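Local coordinates for teichoic acid biosynthesis protein F (Staphylococcus epidermidis, PDB 3L7I), which belongs to the teichoic acid biosynthesis proteins, its modelled part being built on two Rossmann-like domains of the GT-B type, at residues A[386-391]-A[404-409]; A[541-546]-A[579-584]; A[636-641]-A[665-670]. All blocks are in the same frame, centred on the assembly; numbering follows the deposited sequence.

From the N terminus, contact 1 first closes the short connection between residues 386-391 and 404-409 at one border of the first parallel sheet. Contact 2 joins 541-546 to 579-584 within the second parallel sheet, closing a loop that contains helix 566-573. Contact 3 closes a 23-residue connection, without helix or strand, between 636-641 and 665-670 at an outer border of that same sheet. The three follow in series, without nesting or crossing. Contact 1 stands apart, its centre about 30 Å from that of contact 2 and 41 Å from that of contact 3. Contacts 2 and 3 touch: Y543 OH packs 3.4 Å from F640 CD1. All three together sample both Rossmann-like halves of a GT-B fold.

Contact 1. Residues A[386-391]-A[404-409]; sequences IWSFKN and VKRNSA
Strands 386-389 and 404-405 run parallel, with S388 level with V404 and F389 level with K405. V404 is held by both its backbone groups: its N donates to W387 O at 2.8 Å, while its O accepts F389 N at 3.1 Å, nearly straight (164°). One step on, R406 N reaches F389 O at 3.1 Å, a more bent bond (141°) just where the second strand gives out. A type II turn from K405 to S408 follows; K405 O accepts both S408 N and, at 2.6 Å, S408 OG on a lone pair in the carbonyl plane. S408 is the N-cap of helix 409-417. Strand 402-405 is one of the two border strands of the first Rossmann-like sheet, with 384-389 between it and 354-358. On the face that carries S388 and V404, the V404 and I386 side chains cross obliquely, CG1 of V404 3.8 Å from CG2 of I386, and V404 CG2 lies 3.8 Å from S388 CB. Helix 409-417 packs over this side, touching I386 at A414 and V404 at E410. S388 OG hydrogen-bonds E358 OE1, the same oxygen that forms a salt bridge with R406 NE, so two side chains share one carboxylate oxygen. On the other face K405, CG anti to its backbone N (chi1 -179°), runs its exposed aliphatic chain past K390 O, with CE at 3.6 Å.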
loop_
_atom_site.group_PDB
_atom_site.type_symbol
_atom_site.label_atom_id
_atom_site.label_comp_id
_atom_site.label_asym_id
_atom_site.label_seq_id
_atom_site.Cartn_x
_atom_site.Cartn_y
_atom_site.Cartn_z
ATOM N N ILE A 386 -11.606 0.546 -37.749
ATOM C CA ILE A 386 -10.339 0.251 -37.100
ATOM C C ILE A 386 -9.966 -1.215 -37.303
ATOM O O ILE A 386 -10.798 -2.099 -37.113
ATOM C CB ILE A 386 -10.423 0.568 -35.611
ATOM C CG1 ILE A 386 -10.767 2.044 -35.425
ATOM C CG2 ILE A 386 -9.103 0.289 -34.934
ATOM C CD1 ILE A 386 -11.263 2.419 -34.036
ATOM N N TRP A 387 -8.724 -1.479 -37.710
ATOM C CA TRP A 387 -8.189 -2.854 -37.756
ATOM C C TRP A 387 -7.096 -3.106 -36.696
ATOM O O TRP A 387 -6.215 -2.273 -36.465
ATOM C CB TRP A 387 -7.664 -3.193 -39.152
ATOM C CG TRP A 387 -8.720 -3.773 -40.064
ATOM C CD1 TRP A 387 -9.664 -3.085 -40.792
ATOM C CD2 TRP A 387 -8.935 -5.153 -40.343
ATOM N NE1 TRP A 387 -10.454 -3.960 -41.497
ATOM C CE2 TRP A 387 -10.031 -5.235 -41.235
ATOM C CE3 TRP A 387 -8.305 -6.326 -39.938
ATOM C CZ2 TRP A 387 -10.512 -6.444 -41.708
ATOM C CZ3 TRP A 387 -8.779 -7.524 -40.415
ATOM C CH2 TRP A 387 -9.873 -7.577 -41.290
ATOM N N SER A 388 -7.148 -4.262 -36.047
ATOM C CA SER A 388 -6.166 -4.596 -35.024
ATOM C C SER A 388 -5.231 -5.667 -35.555
ATOM O O SER A 388 -5.702 -6.642 -36.107
ATOM C CB SER A 388 -6.902 -5.080 -33.785
ATOM O OG SER A 388 -6.195 -6.114 -33.132
ATOM N N PHE A 389 -3.918 -5.478 -35.409
ATOM C CA PHE A 389 -2.889 -6.426 -35.899
ATOM C C PHE A 389 -1.812 -6.652 -34.840
ATOM O O PHE A 389 -1.705 -5.870 -33.904
ATOM C CB PHE A 389 -2.196 -5.894 -37.172
ATOM C CG PHE A 389 -3.140 -5.607 -38.299
ATOM C CD1 PHE A 389 -3.581 -6.621 -39.122
ATOM C CD2 PHE A 389 -3.605 -4.327 -38.516
ATOM C CE1 PHE A 389 -4.456 -6.373 -40.143
ATOM C CE2 PHE A 389 -4.488 -4.075 -39.536
ATOM C CZ PHE A 389 -4.911 -5.111 -40.358
ATOM N N LYS A 390 -1.004 -7.699 -34.980
ATOM C CA LYS A 390 0.130 -7.859 -34.087
ATOM C C LYS A 390 1.188 -6.893 -34.526
ATOM O O LYS A 390 1.855 -6.277 -33.712
ATOM C CB LYS A 390 0.697 -9.268 -34.131
ATOM C CG LYS A 390 -0.289 -10.329 -33.761
ATOM C CD LYS A 390 0.437 -11.627 -33.483
ATOM C CE LYS A 390 -0.367 -12.842 -33.973
ATOM N NZ LYS A 390 0.530 -14.008 -34.373
ATOM N N ASN A 391 1.331 -6.761 -35.835
ATOM C CA ASN A 391 2.343 -5.892 -36.420
ATOM C C ASN A 391 1.783 -5.056 -37.555
ATOM O O ASN A 391 1.949 -5.399 -38.710
ATOM C CB ASN A 391 3.520 -6.729 -36.909
ATOM C CG ASN A 391 4.235 -7.436 -35.769
ATOM O OD1 ASN A 391 4.756 -6.785 -34.848
ATOM N ND2 ASN A 391 4.262 -8.772 -35.817
ATOM N N VAL A 404 -4.458 -0.348 -35.465
ATOM C CA VAL A 404 -3.837 -0.352 -34.135
ATOM C C VAL A 404 -2.993 -1.598 -33.838
ATOM O O VAL A 404 -3.212 -2.666 -34.407
ATOM C CB VAL A 404 -4.887 -0.289 -33.043
ATOM C CG1 VAL A 404 -5.748 0.923 -33.227
ATOM C CG2 VAL A 404 -5.727 -1.540 -33.084
ATOM N N LYS A 405 -2.053 -1.462 -32.905
ATOM C CA LYS A 405 -1.223 -2.585 -32.460
ATOM C C LYS A 405 -1.790 -3.269 -31.191
ATOM O O LYS A 405 -2.293 -2.614 -30.263
ATOM C CB LYS A 405 0.215 -2.105 -32.235
ATOM C CG LYS A 405 1.181 -3.178 -31.804
ATOM C CD LYS A 405 2.620 -2.733 -31.923
ATOM C CE LYS A 405 3.575 -3.895 -31.644
ATOM N NZ LYS A 405 4.971 -3.434 -31.406
ATOM N N ARG A 406 -1.717 -4.587 -31.137
ATOM C CA ARG A 406 -2.267 -5.271 -29.986
ATOM C C ARG A 406 -1.594 -4.831 -28.701
ATOM O O ARG A 406 -0.384 -4.672 -28.656
ATOM C CB ARG A 406 -2.124 -6.770 -30.153
ATOM C CG ARG A 406 -3.371 -7.434 -30.597
ATOM C CD ARG A 406 -3.125 -8.891 -30.756
ATOM N NE ARG A 406 -4.380 -9.631 -30.778
ATOM C CZ ARG A 406 -4.639 -10.672 -29.998
ATOM N NH1 ARG A 406 -5.817 -11.286 -30.095
ATOM N NH2 ARG A 406 -3.712 -11.104 -29.147
ATOM N N ASN A 407 -2.385 -4.625 -27.659
ATOM C CA ASN A 407 -1.852 -4.280 -26.350
ATOM C C ASN A 407 -1.285 -2.893 -26.206
ATOM O O ASN A 407 -0.503 -2.627 -25.296
ATOM C CB ASN A 407 -0.802 -5.278 -25.929
ATOM C CG ASN A 407 -1.393 -6.398 -25.156
ATOM O OD1 ASN A 407 -1.336 -6.401 -23.911
ATOM N ND2 ASN A 407 -2.040 -7.341 -25.871
ATOM N N SER A 408 -1.686 -2.013 -27.107
ATOM C CA SER A 408 -1.256 -0.631 -27.071
ATOM C C SER A 408 -2.421 0.227 -26.618
ATOM O O SER A 408 -3.570 -0.228 -26.567
ATOM C CB SER A 408 -0.741 -0.196 -28.442
ATOM O OG SER A 408 -1.778 -0.230 -29.392
ATOM N N ALA A 409 -2.130 1.467 -26.252
ATOM C CA ALA A 409 -3.186 2.320 -25.739
ATOM C C ALA A 409 -4.329 2.381 -26.762
ATOM O O ALA A 409 -5.510 2.294 -26.405
ATOM C CB ALA A 409 -2.645 3.683 -25.441
#

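Contact 2. Residues A[541-546]-A[579-584]; sequences IMYAPT and ILLRMH
Two neighbouring strands of the second Rossmann-like sheet meet here, the parallel pair of a beta-alpha-beta unit whose connection carries helix 566-573. Three backbone bonds hold them: L580 N to I541 O at 2.6 Å, Y543 N to L580 O at 2.7 Å, and R582 N to Y543 O at 2.9 Å. L580 thus uses both its backbone groups, and each donor comes nearly along the C=O axis of its acceptor. The segment axes differ in direction by only 20°. On one face I541 and I579 cross obliquely, CG2 of I541 lying 3.9 Å from CG1 of I579. The Y543 ring continues this side: its CG is anti to the backbone N (chi1 180°), L581 CD2 meets its edge near the ring plane, 4.1 Å from Y543 CD2, and P545 CG rides over one of its faces, offset toward the rim. On the other face M542, its chain bent, lays CG against L580 CB at 3.7 Å. One residue beyond Y543, A544 CB faces R582 CB at 4.0 Å.

Around this pair, strand 618-621 flanks 541-543 and strand 600-602 flanks 579-581, while helix 609-614 covers M542, L580 and R582. S604 OG hydrogen-bonds M583 N, and R582 NH2 makes weak bonds to V603 O and Y606 O. T546 OG1 hydrogen-bonds D622 OD2, and at the close of the second segment H584 ND1 caps L586 N.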
loop_
_atom_site.group_PDB
_atom_site.type_symbol
_atom_site.label_atom_id
_atom_site.label_comp_id
_atom_site.label_asym_id
_atom_site.label_seq_id
_atom_site.Cartn_x
_atom_site.Cartn_y
_atom_site.Cartn_z
ATOM N N ILE A 541 -3.546 -27.798 -59.942
ATOM C CA ILE A 541 -3.844 -28.574 -58.740
ATOM C C ILE A 541 -3.411 -27.784 -57.491
ATOM O O ILE A 541 -2.344 -27.137 -57.483
ATOM C CB ILE A 541 -3.128 -29.951 -58.781
ATOM C CG1 ILE A 541 -3.672 -30.809 -59.911
ATOM C CG2 ILE A 541 -3.324 -30.712 -57.508
ATOM C CD1 ILE A 541 -2.725 -31.910 -60.308
ATOM N N MET A 542 -4.249 -27.809 -56.455
ATOM C CA MET A 542 -3.864 -27.254 -55.153
ATOM C C MET A 542 -3.769 -28.337 -54.103
ATOM O O MET A 542 -4.634 -29.200 -54.015
ATOM C CB MET A 542 -4.842 -26.195 -54.663
ATOM C CG MET A 542 -4.128 -25.064 -53.943
ATOM S SD MET A 542 -5.040 -24.326 -52.580
ATOM C CE MET A 542 -6.678 -24.916 -52.952
ATOM N N TYR A 543 -2.731 -28.275 -53.285
ATOM C CA TYR A 543 -2.510 -29.317 -52.292
ATOM C C TYR A 543 -2.411 -28.690 -50.921
ATOM O O TYR A 543 -1.532 -27.882 -50.675
ATOM C CB TYR A 543 -1.228 -30.065 -52.622
ATOM C CG TYR A 543 -0.887 -31.164 -51.666
ATOM C CD1 TYR A 543 -1.871 -31.960 -51.104
ATOM C CD2 TYR A 543 0.426 -31.426 -51.337
ATOM C CE1 TYR A 543 -1.547 -32.981 -50.219
ATOM C CE2 TYR A 543 0.757 -32.432 -50.473
ATOM C CZ TYR A 543 -0.224 -33.211 -49.913
ATOM O OH TYR A 543 0.152 -34.220 -49.046
ATOM N N ALA A 544 -3.292 -29.046 -50.005
ATOM C CA ALA A 544 -3.266 -28.373 -48.712
ATOM C C ALA A 544 -3.531 -29.338 -47.572
ATOM O O ALA A 544 -4.662 -29.485 -47.115
ATOM C CB ALA A 544 -4.266 -27.250 -48.704
ATOM N N PRO A 545 -2.472 -29.993 -47.102
ATOM C CA PRO A 545 -2.519 -31.017 -46.062
ATOM C C PRO A 545 -2.490 -30.376 -44.693
ATOM O O PRO A 545 -1.778 -29.387 -44.503
ATOM C CB PRO A 545 -1.195 -31.763 -46.259
ATOM C CG PRO A 545 -0.408 -30.981 -47.298
ATOM C CD PRO A 545 -1.096 -29.695 -47.525
ATOM N N THR A 546 -3.209 -30.927 -43.728
ATOM C CA THR A 546 -3.068 -30.393 -42.372
ATOM C C THR A 546 -1.706 -30.695 -41.765
ATOM O O THR A 546 -1.001 -31.612 -42.197
ATOM C CB THR A 546 -4.110 -30.943 -41.401
ATOM O OG1 THR A 546 -4.303 -32.336 -41.666
ATOM C CG2 THR A 546 -5.410 -30.175 -41.537
ATOM N N ILE A 579 1.234 -27.383 -59.802
ATOM C CA ILE A 579 0.653 -27.700 -58.488
ATOM C C ILE A 579 0.946 -26.652 -57.395
ATOM O O ILE A 579 2.112 -26.303 -57.153
ATOM C CB ILE A 579 1.067 -29.111 -58.021
ATOM C CG1 ILE A 579 0.327 -29.494 -56.755
ATOM C CG2 ILE A 579 2.577 -29.215 -57.813
ATOM C CD1 ILE A 579 0.754 -30.884 -56.265
ATOM N N LEU A 580 -0.103 -26.129 -56.756
ATOM C CA LEU A 580 0.094 -25.131 -55.692
ATOM C C LEU A 580 0.198 -25.794 -54.326
ATOM O O LEU A 580 -0.734 -26.488 -53.901
ATOM C CB LEU A 580 -1.036 -24.103 -55.680
ATOM C CG LEU A 580 -1.378 -23.468 -57.024
ATOM C CD1 LEU A 580 -2.401 -22.359 -56.898
ATOM C CD2 LEU A 580 -0.102 -22.957 -57.653
ATOM N N LEU A 581 1.327 -25.599 -53.646
ATOM C CA LEU A 581 1.532 -26.200 -52.332
ATOM C C LEU A 581 1.207 -25.201 -51.215
ATOM O O LEU A 581 1.933 -24.210 -51.014
ATOM C CB LEU A 581 2.971 -26.701 -52.175
ATOM C CG LEU A 581 3.550 -27.590 -53.270
ATOM C CD1 LEU A 581 4.995 -27.953 -52.972
ATOM C CD2 LEU A 581 2.726 -28.859 -53.479
ATOM N N ARG A 582 0.122 -25.457 -50.490
ATOM C CA ARG A 582 -0.250 -24.627 -49.361
ATOM C C ARG A 582 0.035 -25.345 -48.053
ATOM O O ARG A 582 -0.793 -26.109 -47.565
ATOM C CB ARG A 582 -1.726 -24.246 -49.449
ATOM C CG ARG A 582 -2.239 -23.528 -48.205
ATOM C CD ARG A 582 -3.167 -22.371 -48.533
ATOM N NE ARG A 582 -2.418 -21.131 -48.581
ATOM C CZ ARG A 582 -2.708 -20.055 -47.862
ATOM N NH1 ARG A 582 -3.769 -20.038 -47.059
ATOM N NH2 ARG A 582 -1.945 -18.976 -47.974
ATOM N N MET A 583 1.195 -25.076 -47.476
ATOM C CA MET A 583 1.658 -25.792 -46.291
ATOM C C MET A 583 1.668 -24.932 -45.038
ATOM O O MET A 583 1.644 -23.714 -45.125
ATOM C CB MET A 583 3.088 -26.263 -46.538
ATOM C CG MET A 583 3.363 -26.565 -47.994
ATOM S SD MET A 583 2.598 -28.138 -48.380
ATOM C CE MET A 583 3.797 -29.233 -47.611
ATOM N N HIS A 584 1.731 -25.574 -43.874
ATOM C CA HIS A 584 1.956 -24.861 -42.620
ATOM C C HIS A 584 3.201 -24.010 -42.816
ATOM O O HIS A 584 4.068 -24.357 -43.619
ATOM C CB HIS A 584 2.168 -25.838 -41.450
ATOM C CG HIS A 584 2.313 -25.173 -40.107
ATOM N ND1 HIS A 584 3.534 -24.796 -39.588
ATOM C CD2 HIS A 584 1.387 -24.833 -39.177
ATOM C CE1 HIS A 584 3.354 -24.247 -38.399
ATOM N NE2 HIS A 584 2.063 -24.260 -38.127
#

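Contact 3. Residues A[636-641]-A[665-670]; sequences PQFFFA and PIYTEP
The tightly packed side of this contact gathers the rings of F638, F639 and F640 against P665 and Y667. F638, with CG anti to its carbonyl carbon (chi1 -68°), brings CD1 to 4.0 Å from P665 CD, the two side chains crossing obliquely, and Y667 CE2 comes to the edge of the F638 ring, near its plane, 4.2 Å from F638 CD1. Helix 670-677 packs against both F638 and Y667 through L673, and Y667 OH makes a weak hydrogen bond to E676 OE2. F640 takes a different first torsion, CG anti to the backbone N (chi1 178°), which carries its ring along the second segment until CE2 lies 3.7 Å from P670 CD. On the side of F639 and I666, A641 CB rests 4.0 Å from I666 CG2, and P665 O sits in the plane of the F639 ring, at its edge. Y667 N bonds to F639 O at 2.8 Å, from 34° above the carbonyl plane, off the lone pairs.

Other parts are slacker. F639 N to P665 O is weak, 3.3 Å long and bent. F640 is the centre of an inverse gamma turn, closed by a weak bond from A641 N to F639 O. T668 and E669 lie on the exposed side, where T668 meets the first segment through CG2, 3.2 Å from A641 O. With strand 618-621 bonded along the other edge of 637-640, the short, weakly bonded strand 666-667 is the parallel border strand of the Rossmann-like sheet in the C-terminal half of a GT-B fold.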
loop_
_atom_site.group_PDB
_atom_site.type_symbol
_atom_site.label_atom_id
_atom_site.label_comp_id
_atom_site.label_asym_id
_atom_site.label_seq_id
_atom_site.Cartn_x
_atom_site.Cartn_y
_atom_site.Cartn_z
ATOM N N PRO A 636 -13.647 -31.483 -58.473
ATOM C CA PRO A 636 -13.094 -32.712 -57.891
ATOM C C PRO A 636 -12.178 -32.438 -56.706
ATOM O O PRO A 636 -11.308 -31.579 -56.804
ATOM C CB PRO A 636 -12.256 -33.295 -59.033
ATOM C CG PRO A 636 -12.775 -32.660 -60.255
ATOM C CD PRO A 636 -13.215 -31.298 -59.866
ATOM N N GLN A 637 -12.372 -33.158 -55.608
ATOM C CA GLN A 637 -11.408 -33.135 -54.522
ATOM C C GLN A 637 -10.839 -34.542 -54.368
ATOM O O GLN A 637 -11.483 -35.514 -54.761
ATOM C CB GLN A 637 -12.040 -32.664 -53.213
ATOM C CG GLN A 637 -12.929 -31.445 -53.340
ATOM C CD GLN A 637 -13.188 -30.766 -52.002
ATOM O OE1 GLN A 637 -12.384 -30.877 -51.069
ATOM N NE2 GLN A 637 -14.303 -30.039 -51.907
ATOM N N PHE A 638 -9.620 -34.624 -53.833
ATOM C CA PHE A 638 -8.940 -35.877 -53.519
ATOM C C PHE A 638 -8.486 -35.818 -52.073
ATOM O O PHE A 638 -8.330 -34.728 -51.500
ATOM C CB PHE A 638 -7.716 -36.066 -54.409
ATOM C CG PHE A 638 -8.047 -36.290 -55.852
ATOM C CD1 PHE A 638 -8.253 -37.585 -56.345
ATOM C CD2 PHE A 638 -8.161 -35.217 -56.731
ATOM C CE1 PHE A 638 -8.558 -37.802 -57.685
ATOM C CE2 PHE A 638 -8.465 -35.440 -58.065
ATOM C CZ PHE A 638 -8.660 -36.727 -58.540
ATOM N N PHE A 639 -8.250 -36.984 -51.489
ATOM C CA PHE A 639 -7.965 -37.073 -50.071
ATOM C C PHE A 639 -6.851 -38.047 -49.817
ATOM O O PHE A 639 -7.054 -39.250 -49.730
ATOM C CB PHE A 639 -9.242 -37.422 -49.308
ATOM C CG PHE A 639 -10.309 -36.407 -49.508
ATOM C CD1 PHE A 639 -10.294 -35.217 -48.773
ATOM C CD2 PHE A 639 -11.257 -36.571 -50.505
ATOM C CE1 PHE A 639 -11.247 -34.231 -48.988
ATOM C CE2 PHE A 639 -12.212 -35.588 -50.728
ATOM C CZ PHE A 639 -12.214 -34.417 -49.962
ATOM N N PHE A 640 -5.655 -37.499 -49.722
ATOM C CA PHE A 640 -4.442 -38.281 -49.606
ATOM C C PHE A 640 -4.150 -38.591 -48.125
ATOM O O PHE A 640 -3.204 -38.077 -47.530
ATOM C CB PHE A 640 -3.335 -37.472 -50.251
ATOM C CG PHE A 640 -2.009 -38.104 -50.192
ATOM C CD1 PHE A 640 -0.887 -37.337 -49.934
ATOM C CD2 PHE A 640 -1.857 -39.455 -50.417
ATOM C CE1 PHE A 640 0.381 -37.914 -49.896
ATOM C CE2 PHE A 640 -0.590 -40.042 -50.384
ATOM C CZ PHE A 640 0.528 -39.272 -50.117
ATOM N N ALA A 641 -4.990 -39.427 -47.534
ATOM C CA ALA A 641 -4.815 -39.842 -46.149
ATOM C C ALA A 641 -3.749 -40.934 -46.010
ATOM O O ALA A 641 -4.066 -42.104 -45.837
ATOM C CB ALA A 641 -6.143 -40.318 -45.571
ATOM N N PRO A 665 -12.402 -39.511 -53.767
ATOM C CA PRO A 665 -11.842 -40.791 -53.313
ATOM C C PRO A 665 -10.790 -40.618 -52.202
ATOM O O PRO A 665 -10.169 -39.563 -52.134
ATOM C CB PRO A 665 -11.155 -41.330 -54.574
ATOM C CG PRO A 665 -11.275 -40.213 -55.634
ATOM C CD PRO A 665 -11.717 -38.991 -54.957
ATOM N N ILE A 666 -10.580 -41.622 -51.358
ATOM C CA ILE A 666 -9.460 -41.567 -50.418
ATOM C C ILE A 666 -8.284 -42.343 -50.981
ATOM O O ILE A 666 -8.420 -43.506 -51.324
ATOM C CB ILE A 666 -9.804 -42.179 -49.035
ATOM C CG1 ILE A 666 -10.986 -41.442 -48.397
ATOM C CG2 ILE A 666 -8.561 -42.168 -48.124
ATOM C CD1 ILE A 666 -11.518 -42.094 -47.165
ATOM N N TYR A 667 -7.124 -41.715 -51.080
ATOM C CA TYR A 667 -5.942 -42.451 -51.506
ATOM C C TYR A 667 -4.957 -42.541 -50.348
ATOM O O TYR A 667 -4.748 -41.571 -49.636
ATOM C CB TYR A 667 -5.289 -41.788 -52.734
ATOM C CG TYR A 667 -5.923 -42.152 -54.065
ATOM C CD1 TYR A 667 -5.523 -43.281 -54.767
ATOM C CD2 TYR A 667 -6.917 -41.359 -54.620
ATOM C CE1 TYR A 667 -6.101 -43.612 -55.978
ATOM C CE2 TYR A 667 -7.502 -41.682 -55.826
ATOM C CZ TYR A 667 -7.092 -42.810 -56.501
ATOM O OH TYR A 667 -7.678 -43.124 -57.704
ATOM N N THR A 668 -4.354 -43.700 -50.147
ATOM C CA THR A 668 -3.325 -43.816 -49.126
ATOM C C THR A 668 -1.924 -43.771 -49.746
ATOM O O THR A 668 -0.965 -43.333 -49.115
ATOM C CB THR A 668 -3.531 -45.070 -48.231
ATOM O OG1 THR A 668 -3.777 -46.233 -49.049
ATOM C CG2 THR A 668 -4.708 -44.860 -47.309
ATOM N N GLU A 669 -1.801 -44.207 -50.993
ATOM C CA GLU A 669 -0.545 -44.039 -51.717
ATOM C C GLU A 669 -0.697 -42.915 -52.751
ATOM O O GLU A 669 -1.764 -42.724 -53.328
ATOM C CB GLU A 669 -0.098 -45.364 -52.372
ATOM C CG GLU A 669 -0.115 -45.395 -53.916
ATOM C CD GLU A 669 -1.396 -45.983 -54.504
ATOM O OE1 GLU A 669 -2.476 -45.801 -53.905
ATOM O OE2 GLU A 669 -1.326 -46.630 -55.574
ATOM N N PRO A 670 0.373 -42.156 -52.986
ATOM C CA PRO A 670 0.361 -41.065 -53.967
ATOM C C PRO A 670 0.187 -41.523 -55.415
ATOM O O PRO A 670 -0.318 -40.756 -56.219
ATOM C CB PRO A 670 1.766 -40.493 -53.825
ATOM C CG PRO A 670 2.587 -41.677 -53.349
ATOM C CD PRO A 670 1.683 -42.265 -52.324
#